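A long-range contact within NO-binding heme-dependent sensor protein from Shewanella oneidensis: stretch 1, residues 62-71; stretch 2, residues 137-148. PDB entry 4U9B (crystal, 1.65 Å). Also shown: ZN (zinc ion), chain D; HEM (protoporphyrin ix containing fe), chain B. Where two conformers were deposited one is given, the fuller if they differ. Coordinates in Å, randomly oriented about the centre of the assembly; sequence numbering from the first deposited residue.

Stretch 1, residues 62-71: IQDVVKAFGQ
Stretch 2 (137-148) RLCFCAEGLLFG

One salt bridge ties these helices together. K67, fully extended with all four chi angles t, brings NZ to 2.5 Å from E143 OE2 and donates a hydrogen bond; E143 reaches it with chi1 and chi2 both t and chi3 near -40°. The lysine stem is a knob among F140, E143, G144 and F147, its CE 3.7 Å from F147 CE2. At the N-terminal end a water donates to Q63 OE1 (2.5 Å) and R137 O (2.9 Å) and accepts from F140 N (3.0 Å).

Helix 62-71 and helix 139-148 run in the same general direction, crossing at -36° with axes only 6.4 Å apart. Glycine permits this: G70 CA lies 4.1 Å from G144 CA, and an ideal CB on G70 would fall 2.4 Å from C141 O, one on G144 2.2 Å from K67 O. Backbones therefore meet through CA-H...O contacts: K67 CA to F140 O (3.3 Å), G144 CA to K67 O (3.4 Å), L145 CA to G70 O (3.4 Å) and Q71 CA to G144 O (3.1 Å).

Side chains fill the flanks. Q63 (m, m) lays CB over the F140 ring face, 3.8 Å from its centroid; F140 chi1 is -88°. V66 (t) packs CG1 3.6 Å from C141 CB and 3.9 Å from L138 CD2.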

# COMPACT_ATOMS: atom_id res chain seq x y z
N ILE A 62 14.80 -1.50 -2.64
CA ILE A 62 13.69 -1.95 -1.81
C ILE A 62 12.40 -1.23 -2.21
O ILE A 62 11.32 -1.81 -2.19
CB ILE A 62 13.98 -1.71 -0.30
CG1 ILE A 62 12.86 -2.30 0.56
CG2 ILE A 62 14.15 -0.24 0.02
CD1 ILE A 62 12.80 -3.76 0.45
N GLN A 63 12.53 0.04 -2.60
CA GLN A 63 11.36 0.86 -2.89
C GLN A 63 10.62 0.39 -4.14
O GLN A 63 9.41 0.60 -4.25
CB GLN A 63 11.78 2.33 -3.03
CG GLN A 63 12.35 2.94 -1.75
CD GLN A 63 11.40 2.82 -0.57
OE1 GLN A 63 10.18 2.75 -0.74
NE2 GLN A 63 11.95 2.80 0.64
N ASP A 64 11.34 -0.22 -5.07
CA ASP A 64 10.71 -0.76 -6.27
C ASP A 64 9.89 -2.01 -5.94
O ASP A 64 8.82 -2.24 -6.51
CB ASP A 64 11.75 -1.09 -7.34
CG ASP A 64 12.25 0.15 -8.07
OD1 ASP A 64 11.52 1.16 -8.14
OD2 ASP A 64 13.39 0.11 -8.59
N VAL A 65 10.39 -2.81 -5.00
CA VAL A 65 9.65 -3.98 -4.53
C VAL A 65 8.40 -3.52 -3.78
O VAL A 65 7.32 -4.08 -3.94
CB VAL A 65 10.52 -4.86 -3.62
CG1 VAL A 65 9.69 -5.99 -2.99
CG2 VAL A 65 11.69 -5.43 -4.40
N VAL A 66 8.56 -2.48 -2.97
CA VAL A 66 7.46 -1.93 -2.18
C VAL A 66 6.37 -1.37 -3.09
O VAL A 66 5.18 -1.52 -2.82
CB VAL A 66 7.97 -0.83 -1.22
CG1 VAL A 66 6.82 -0.02 -0.63
CG2 VAL A 66 8.80 -1.46 -0.11
N LYS A 67 6.78 -0.74 -4.18
CA LYS A 67 5.83 -0.18 -5.14
C LYS A 67 5.07 -1.30 -5.85
O LYS A 67 3.87 -1.20 -6.07
CB LYS A 67 6.54 0.71 -6.15
CG LYS A 67 5.63 1.35 -7.19
CD LYS A 67 6.39 2.30 -8.10
CE LYS A 67 5.48 2.95 -9.13
NZ LYS A 67 6.17 4.01 -9.93
N ALA A 68 5.79 -2.37 -6.19
CA ALA A 68 5.17 -3.52 -6.83
C ALA A 68 4.15 -4.16 -5.90
O ALA A 68 3.04 -4.52 -6.32
CB ALA A 68 6.23 -4.54 -7.23
N PHE A 69 4.52 -4.31 -4.64
CA PHE A 69 3.61 -4.83 -3.63
C PHE A 69 2.38 -3.94 -3.49
O PHE A 69 1.26 -4.44 -3.39
CB PHE A 69 4.32 -4.96 -2.29
CG PHE A 69 3.42 -5.32 -1.15
CD1 PHE A 69 2.64 -6.46 -1.19
CD2 PHE A 69 3.35 -4.51 -0.02
CE1 PHE A 69 1.81 -6.80 -0.14
CE2 PHE A 69 2.52 -4.84 1.03
CZ PHE A 69 1.75 -5.99 0.97
N GLY A 70 2.60 -2.63 -3.49
CA GLY A 70 1.51 -1.67 -3.39
C GLY A 70 0.46 -1.86 -4.47
O GLY A 70 -0.74 -1.81 -4.20
N GLN A 71 0.91 -2.09 -5.70
CA GLN A 71 -0.01 -2.28 -6.81
C GLN A 71 -0.77 -3.60 -6.65
O GLN A 71 -1.97 -3.66 -6.90
CB GLN A 71 0.74 -2.25 -8.14
CG GLN A 71 -0.18 -2.34 -9.35
CD GLN A 71 0.42 -1.73 -10.60
OE1 GLN A 71 1.63 -1.49 -10.67
NE2 GLN A 71 -0.42 -1.47 -11.59
N ARG A 137 6.96 5.47 6.32
CA ARG A 137 7.65 5.93 5.11
C ARG A 137 7.39 4.99 3.94
O ARG A 137 8.30 4.56 3.23
CB ARG A 137 9.14 6.08 5.37
CG ARG A 137 9.45 6.97 6.57
CD ARG A 137 10.79 7.68 6.44
NE ARG A 137 11.83 6.81 5.91
CZ ARG A 137 12.98 7.24 5.39
NH1 ARG A 137 13.24 8.54 5.33
NH2 ARG A 137 13.87 6.36 4.93
N LEU A 138 6.11 4.70 3.71
CA LEU A 138 5.69 3.78 2.66
C LEU A 138 5.05 4.50 1.47
O LEU A 138 4.07 4.03 0.90
CB LEU A 138 4.71 2.75 3.23
CG LEU A 138 5.35 1.63 4.05
CD1 LEU A 138 4.28 0.90 4.86
CD2 LEU A 138 6.07 0.65 3.14
N CYS A 139 5.61 5.64 1.10
CA CYS A 139 5.07 6.43 -0.00
C CYS A 139 5.09 5.65 -1.32
O CYS A 139 4.25 5.87 -2.19
CB CYS A 139 5.83 7.74 -0.16
SG CYS A 139 7.60 7.53 -0.45
N PHE A 140 6.06 4.75 -1.47
CA PHE A 140 6.14 3.97 -2.70
C PHE A 140 5.04 2.91 -2.73
O PHE A 140 4.59 2.51 -3.80
CB PHE A 140 7.52 3.33 -2.85
CG PHE A 140 8.52 4.21 -3.55
CD1 PHE A 140 9.11 5.27 -2.88
CD2 PHE A 140 8.86 3.99 -4.87
CE1 PHE A 140 10.03 6.08 -3.51
CE2 PHE A 140 9.78 4.80 -5.51
CZ PHE A 140 10.36 5.85 -4.83
N CYS A 141 4.61 2.47 -1.55
CA CYS A 141 3.47 1.57 -1.46
C CYS A 141 2.20 2.35 -1.83
O CYS A 141 1.31 1.82 -2.50
CB CYS A 141 3.36 0.97 -0.06
SG CYS A 141 2.06 -0.28 0.14
N ALA A 142 2.14 3.60 -1.40
CA ALA A 142 1.02 4.48 -1.76
C ALA A 142 0.96 4.68 -3.27
O ALA A 142 -0.11 4.63 -3.87
CB ALA A 142 1.15 5.83 -1.05
N GLU A 143 2.12 4.91 -3.87
CA GLU A 143 2.20 5.12 -5.31
C GLU A 143 1.71 3.86 -6.02
O GLU A 143 0.92 3.93 -6.95
CB GLU A 143 3.64 5.46 -5.73
CG GLU A 143 3.77 5.90 -7.18
CD GLU A 143 5.15 6.42 -7.54
OE1 GLU A 143 5.76 7.15 -6.74
OE2 GLU A 143 5.61 6.11 -8.66
N GLY A 144 2.17 2.71 -5.54
CA GLY A 144 1.75 1.43 -6.09
C GLY A 144 0.25 1.22 -5.99
O GLY A 144 -0.40 0.82 -6.95
N LEU A 145 -0.30 1.51 -4.81
CA LEU A 145 -1.74 1.37 -4.57
C LEU A 145 -2.56 2.26 -5.50
O LEU A 145 -3.65 1.88 -5.94
CB LEU A 145 -2.07 1.70 -3.12
CG LEU A 145 -1.80 0.55 -2.14
CD1 LEU A 145 -1.62 1.08 -0.72
CD2 LEU A 145 -2.93 -0.46 -2.20
N LEU A 146 -2.05 3.45 -5.79
CA LEU A 146 -2.74 4.37 -6.69
C LEU A 146 -2.79 3.79 -8.10
O LEU A 146 -3.82 3.87 -8.77
CB LEU A 146 -2.04 5.73 -6.69
CG LEU A 146 -2.27 6.57 -5.43
CD1 LEU A 146 -1.21 7.65 -5.31
CD2 LEU A 146 -3.66 7.19 -5.45
N PHE A 147 -1.69 3.20 -8.54
CA PHE A 147 -1.66 2.55 -9.85
C PHE A 147 -2.59 1.35 -9.86
O PHE A 147 -3.25 1.07 -10.86
CB PHE A 147 -0.23 2.12 -10.21
CG PHE A 147 0.63 3.24 -10.72
CD1 PHE A 147 0.38 3.80 -11.96
CD2 PHE A 147 1.69 3.72 -9.98
CE1 PHE A 147 1.17 4.83 -12.45
CE2 PHE A 147 2.49 4.74 -10.46
CZ PHE A 147 2.23 5.30 -11.69
N GLY A 148 -2.65 0.64 -8.73
CA GLY A 148 -3.56 -0.49 -8.60
C GLY A 148 -5.00 -0.04 -8.71
O GLY A 148 -5.81 -0.68 -9.38
ZN ZN D . 7.99 9.74 -1.04
CHA HEM B . -2.40 0.85 4.96
CHB HEM B . -2.47 3.99 1.28
CHC HEM B . -6.62 2.10 -0.31
CHD HEM B . -7.10 -0.15 3.96
C1A HEM B . -1.99 1.73 3.99
C2A HEM B . -0.62 2.12 3.70
C3A HEM B . -0.65 2.98 2.68
C4A HEM B . -2.03 3.17 2.29
CMA HEM B . 0.55 3.67 2.02
CAA HEM B . 0.65 1.62 4.44
CBA HEM B . 0.71 2.18 5.86
CGA HEM B . 1.38 3.54 5.94
O1A HEM B . 1.51 4.07 7.07
O2A HEM B . 1.80 4.10 4.89
C1B HEM B . -3.56 3.73 0.49
C2B HEM B . -3.84 4.31 -0.81
C3B HEM B . -5.00 3.79 -1.25
C4B HEM B . -5.47 2.85 -0.25
CMB HEM B . -2.90 5.36 -1.46
CAB HEM B . -5.77 4.04 -2.57
CBB HEM B . -5.20 4.55 -3.67
C1C HEM B . -7.12 1.32 0.71
C2C HEM B . -8.36 0.58 0.67
C3C HEM B . -8.53 -0.04 1.85
C4C HEM B . -7.37 0.28 2.67
CMC HEM B . -9.32 0.54 -0.54
CAC HEM B . -9.75 -0.94 2.17
CBC HEM B . -10.05 -1.36 3.41
C1D HEM B . -5.86 -0.17 4.56
C2D HEM B . -5.53 -0.99 5.70
C3D HEM B . -4.07 -0.68 6.01
C4D HEM B . -3.66 0.30 5.03
CMD HEM B . -6.45 -1.98 6.45
CAD HEM B . -3.20 -1.28 7.13
CBD HEM B . -3.31 -0.44 8.40
CGD HEM B . -2.45 -1.05 9.47
O1D HEM B . -1.53 -1.82 9.10
O2D HEM B . -2.67 -0.77 10.68
NA HEM B . -2.82 2.39 3.10
NB HEM B . -4.57 2.84 0.80
NC HEM B . -6.54 1.12 1.95
ND HEM B . -4.74 0.57 4.20
FE HEM B . -4.75 1.89 2.62
O HOH W 1 8.26 3.82 0.42